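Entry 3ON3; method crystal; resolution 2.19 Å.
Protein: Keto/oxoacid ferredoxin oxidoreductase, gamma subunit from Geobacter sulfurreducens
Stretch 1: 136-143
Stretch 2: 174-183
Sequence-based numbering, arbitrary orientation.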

ATOM      1  N   LEU B 136      -1.957  -5.923 -13.791  1.00 36.42           N
ATOM      2  CA  LEU B 136      -0.564  -5.680 -13.463  1.00 36.22           C
ATOM      3  C   LEU B 136       0.334  -6.352 -14.502  1.00 35.67           C
ATOM      4  O   LEU B 136       1.332  -5.773 -14.947  1.00 34.46           O
ATOM      5  N   GLY B 137      -0.033  -7.568 -14.890  1.00 33.16           N
ATOM      6  CA  GLY B 137       0.656  -8.269 -15.973  1.00 26.52           C
ATOM      7  C   GLY B 137       0.528  -7.468 -17.259  1.00 27.38           C
ATOM      8  O   GLY B 137       1.492  -7.285 -18.022  1.00 36.61           O
ATOM      9  N   ALA B 138      -0.671  -6.954 -17.491  1.00 27.77           N
ATOM     10  CA  ALA B 138      -0.906  -6.138 -18.681  1.00 32.37           C
ATOM     11  C   ALA B 138      -0.058  -4.867 -18.661  1.00 34.80           C
ATOM     12  O   ALA B 138       0.538  -4.513 -19.676  1.00 39.88           O
HETATM   13  N   MSE B 139       0.004  -4.203 -17.505  1.00 36.26           N
HETATM   14  CA  MSE B 139       0.722  -2.938 -17.359  1.00 34.77           C
HETATM   15  C   MSE B 139       2.221  -3.109 -17.544  1.00 35.64           C
HETATM   16  O   MSE B 139       2.896  -2.203 -18.029  1.00 39.29           O
ATOM     17  N   VAL B 140       2.737  -4.253 -17.107  1.00 38.37           N
ATOM     18  CA  VAL B 140       4.158  -4.581 -17.262  1.00 31.09           C
ATOM     19  C   VAL B 140       4.462  -4.795 -18.742  1.00 32.42           C
ATOM     20  O   VAL B 140       5.424  -4.236 -19.265  1.00 35.08           O
ATOM     21  N   ALA B 141       3.641  -5.611 -19.405  1.00 34.10           N
ATOM     22  CA  ALA B 141       3.757  -5.810 -20.853  1.00 42.02           C
ATOM     23  C   ALA B 141       3.803  -4.482 -21.619  1.00 40.47           C
ATOM     24  O   ALA B 141       4.728  -4.252 -22.400  1.00 39.99           O
ATOM     25  N   LEU B 142       2.837  -3.597 -21.356  1.00 39.61           N
ATOM     26  CA  LEU B 142       2.708  -2.342 -22.115  1.00 41.37           C
ATOM     27  C   LEU B 142       3.755  -1.257 -21.827  1.00 34.66           C
ATOM     28  O   LEU B 142       4.141  -0.531 -22.722  1.00 41.66           O
ATOM     29  N   THR B 143       4.220  -1.138 -20.591  1.00 36.99           N
ATOM     30  CA  THR B 143       5.130  -0.042 -20.249  1.00 34.40           C
ATOM     31  C   THR B 143       6.596  -0.420 -20.391  1.00 38.12           C
ATOM     32  O   THR B 143       7.440   0.424 -20.695  1.00 40.45           O
ATOM     33  N   GLY B 174      -2.685 -11.636 -18.165  1.00 34.07           N
ATOM     34  CA  GLY B 174      -2.746 -10.196 -18.324  1.00 30.31           C
ATOM     35  C   GLY B 174      -1.667  -9.773 -19.324  1.00 38.01           C
ATOM     36  O   GLY B 174      -1.899  -9.006 -20.279  1.00 35.15           O
ATOM     37  N   PHE B 175      -0.471 -10.290 -19.078  1.00 32.15           N
ATOM     38  CA  PHE B 175       0.710 -10.043 -19.886  1.00 38.83           C
ATOM     39  C   PHE B 175       0.464 -10.402 -21.343  1.00 40.50           C
ATOM     40  O   PHE B 175       0.694  -9.590 -22.234  1.00 38.78           O
ATOM     41  N   GLU B 176      -0.022 -11.615 -21.580  1.00 41.90           N
ATOM     42  CA  GLU B 176      -0.229 -12.099 -22.941  1.00 39.49           C
ATOM     43  C   GLU B 176      -1.281 -11.267 -23.683  1.00 42.78           C
ATOM     44  O   GLU B 176      -1.040 -10.817 -24.804  1.00 32.96           O
ATOM     45  N   LYS B 177      -2.445 -11.096 -23.059  1.00 41.82           N
ATOM     46  CA  LYS B 177      -3.586 -10.436 -23.703  1.00 43.60           C
ATOM     47  C   LYS B 177      -3.336  -8.962 -24.015  1.00 41.04           C
ATOM     48  O   LYS B 177      -3.752  -8.478 -25.060  1.00 41.46           O
ATOM     49  N   ALA B 178      -2.659  -8.250 -23.122  1.00 35.16           N
ATOM     50  CA  ALA B 178      -2.282  -6.873 -23.425  1.00 35.95           C
ATOM     51  C   ALA B 178      -1.433  -6.778 -24.701  1.00 38.69           C
ATOM     52  O   ALA B 178      -1.635  -5.886 -25.524  1.00 40.71           O
ATOM     53  N   LEU B 179      -0.473  -7.688 -24.848  1.00 36.32           N
ATOM     54  CA  LEU B 179       0.401  -7.667 -26.004  1.00 38.28           C
ATOM     55  C   LEU B 179      -0.430  -7.887 -27.263  1.00 38.82           C
ATOM     56  O   LEU B 179      -0.242  -7.199 -28.239  1.00 34.72           O
ATOM     57  N   ALA B 180      -1.372  -8.826 -27.212  1.00 40.54           N
ATOM     58  CA  ALA B 180      -2.154  -9.179 -28.385  1.00 40.35           C
ATOM     59  C   ALA B 180      -3.278  -8.172 -28.663  1.00 43.97           C
ATOM     60  O   ALA B 180      -3.703  -8.026 -29.799  1.00 40.33           O
ATOM     61  N   ALA B 181      -3.738  -7.463 -27.634  1.00 43.04           N
ATOM     62  CA  ALA B 181      -4.858  -6.545 -27.799  1.00 44.47           C
ATOM     63  C   ALA B 181      -4.413  -5.171 -28.288  1.00 47.90           C
ATOM     64  O   ALA B 181      -5.183  -4.453 -28.916  1.00 49.83           O
ATOM     65  N   LYS B 182      -3.166  -4.810 -28.013  1.00 50.14           N
ATOM     66  CA  LYS B 182      -2.712  -3.464 -28.319  1.00 54.69           C
ATOM     67  C   LYS B 182      -2.662  -3.205 -29.834  1.00 57.76           C
ATOM     68  O   LYS B 182      -2.684  -4.142 -30.651  1.00 46.79           O
ATOM     69  N   LYS B 183      -2.618  -1.935 -30.218  1.00 56.80           N
ATOM     70  CA  LYS B 183      -2.471  -1.620 -31.637  1.00 57.27           C
ATOM     71  C   LYS B 183      -1.015  -1.813 -32.049  1.00 63.09           C
ATOM     72  O   LYS B 183      -0.698  -2.699 -32.837  1.00 66.39           O
TER

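Two helices can approach very closely where small residues line their facing sides, and this pair from the gamma subunit of a keto/oxoacid ferredoxin oxidoreductase illustrates the principle. The axes come within 6.8 Å, crossing at -48°, and the tightest point is built on glycine. Neither Gly137 nor Gly174 has a side chain, and an ideal CB on Gly137 would lie only 3.0 Å from Phe175 N. The backbones therefore meet directly: Phe175 CA sits 3.4 Å from Gly137 O, and Ala138 CA 3.4 Å from Gly174 O, both as CA-H...O contacts. No direct hydrogen bond joins the stretches.

Beyond the glycines, alanine methyls fill the gap. Ala141 and Ala178 point toward the opposing helix, and Ala138 CB, though directed sideways, packs 3.6 Å from Ala178 CB. Ala141 CB serves several neighbours, lying 3.7 Å from Phe175 CD1 and 3.8 Å from Leu179 CD2. Phe175 leaves its helix sideways; with chi1 t and chi2 at 87°, its ring receives that methyl in an off-centre CH-pi contact, 4.2 Å from CB of Ala141 to the Phe175 ring centroid. Val140, also t, brings CG1 to the ring edge, 4.5 Å from Phe175 CE1.

Both leucines at the contact start sideways but, as m,t rotamers, bring their ends nearer the other helix. Leu179 thereby reaches Ala141, while Leu142 places CG 4.0 Å from Ala178 CB and CD2 3.9 Å from Lys182 CD.

Lys182, the first residue to leave helical geometry, points toward stretch 1. Its chi1 is p and the remaining torsions are t, so an extended chain carries the amine past Leu142 to a water. This water accepts from Lys182 NZ at 2.9 Å and donates to Ala141 O at 2.8 Å, forming a polar bridge beside an otherwise apolar contact.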

ATOM      1  CB  LEU B 136      -0.287  -6.220 -12.061  1.00 40.17           C
ATOM      2  CG  LEU B 136       1.038  -5.969 -11.352  1.00 45.42           C
ATOM      3  CD1 LEU B 136       2.144  -6.862 -11.940  1.00 40.42           C
ATOM      4  CD2 LEU B 136       1.404  -4.488 -11.386  1.00 43.13           C
ATOM      5  CB  ALA B 138      -2.370  -5.810 -18.827  1.00 25.89           C
HETATM    6  CB  MSE B 139       0.483  -2.326 -15.968  1.00 31.23           C
HETATM    7  CG  MSE B 139      -0.509  -1.208 -15.940  1.00 60.79           C
HETATM    8 SE   MSE B 139      -0.160   0.268 -17.194  0.77 64.13          SE
HETATM    9  CE  MSE B 139      -2.028   0.473 -17.592  1.00 39.79           C
ATOM     10  CB  VAL B 140       4.555  -5.831 -16.408  1.00 24.90           C
ATOM     11  CG1 VAL B 140       5.988  -6.316 -16.715  1.00 24.04           C
ATOM     12  CG2 VAL B 140       4.381  -5.533 -14.888  1.00 27.60           C
ATOM     13  CB  ALA B 141       2.628  -6.686 -21.384  1.00 33.34           C
ATOM     14  CB  LEU B 142       1.299  -1.742 -21.960  1.00 43.64           C
ATOM     15  CG  LEU B 142       0.109  -2.575 -22.437  1.00 48.58           C
ATOM     16  CD1 LEU B 142      -1.191  -1.939 -21.991  1.00 45.06           C
ATOM     17  CD2 LEU B 142       0.123  -2.783 -23.979  1.00 43.06           C
ATOM     18  CB  THR B 143       4.897   0.455 -18.807  1.00 32.78           C
ATOM     19  OG1 THR B 143       5.098  -0.629 -17.883  1.00 31.47           O
ATOM     20  CG2 THR B 143       3.487   1.000 -18.654  1.00 24.15           C
ATOM     21  CB  PHE B 175       1.867 -10.880 -19.336  1.00 36.30           C
ATOM     22  CG  PHE B 175       3.198 -10.584 -19.955  1.00 36.35           C
ATOM     23  CD1 PHE B 175       4.000  -9.566 -19.449  1.00 36.68           C
ATOM     24  CD2 PHE B 175       3.681 -11.368 -20.996  1.00 35.04           C
ATOM     25  CE1 PHE B 175       5.244  -9.313 -19.986  1.00 34.00           C
ATOM     26  CE2 PHE B 175       4.940 -11.127 -21.540  1.00 38.94           C
ATOM     27  CZ  PHE B 175       5.723 -10.101 -21.035  1.00 34.95           C
ATOM     28  CB  GLU B 176      -0.690 -13.551 -22.939  1.00 33.71           C
ATOM     29  CG  GLU B 176       0.271 -14.546 -22.353  1.00 49.02           C
ATOM     30  CD  GLU B 176      -0.343 -15.915 -22.242  1.00 46.77           C
ATOM     31  OE1 GLU B 176      -1.589 -16.014 -22.282  1.00 45.96           O
ATOM     32  OE2 GLU B 176       0.414 -16.890 -22.106  1.00 57.44           O
ATOM     33  CB  LYS B 177      -4.861 -10.579 -22.875  1.00 40.59           C
ATOM     34  CG  LYS B 177      -5.400 -11.991 -22.767  1.00 41.98           C
ATOM     35  CD  LYS B 177      -6.818 -11.953 -22.226  1.00 43.65           C
ATOM     36  CE  LYS B 177      -7.398 -13.330 -22.031  1.00 50.13           C
ATOM     37  NZ  LYS B 177      -8.886 -13.253 -21.923  1.00 54.74           N
ATOM     38  CB  ALA B 178      -1.544  -6.251 -22.271  1.00 31.93           C
ATOM     39  CB  LEU B 179       1.531  -8.707 -25.881  1.00 34.01           C
ATOM     40  CG  LEU B 179       2.580  -8.324 -24.824  1.00 44.68           C
ATOM     41  CD1 LEU B 179       3.628  -9.429 -24.630  1.00 47.94           C
ATOM     42  CD2 LEU B 179       3.251  -6.969 -25.119  1.00 35.73           C
ATOM     43  CB  ALA B 180      -2.704 -10.596 -28.255  1.00 40.03           C
ATOM     44  CB  ALA B 181      -5.666  -6.420 -26.503  1.00 33.52           C
ATOM     45  CB  LYS B 182      -1.354  -3.206 -27.674  1.00 43.94           C
ATOM     46  CG  LYS B 182      -0.235  -3.981 -28.308  1.00 41.40           C
ATOM     47  CD  LYS B 182       1.113  -3.668 -27.664  1.00 38.68           C
ATOM     48  CE  LYS B 182       2.194  -4.547 -28.319  1.00 40.56           C
ATOM     49  NZ  LYS B 182       3.574  -4.169 -27.907  1.00 41.98           N
ATOM     50  CB  LYS B 183      -2.952  -0.209 -31.964  1.00 59.61           C
ATOM     51  CG  LYS B 183      -4.473  -0.054 -31.972  1.00 76.32           C
ATOM     52  CD  LYS B 183      -5.087  -0.122 -30.568  1.00 86.49           C
ATOM     53  CE  LYS B 183      -6.583   0.218 -30.604  1.00 92.57           C
ATOM     54  NZ  LYS B 183      -7.155   0.561 -29.265  1.00 86.77           N
TER
HETATM   55  O   HOH W   1       4.253  -3.739 -25.160  1.00 40.26           O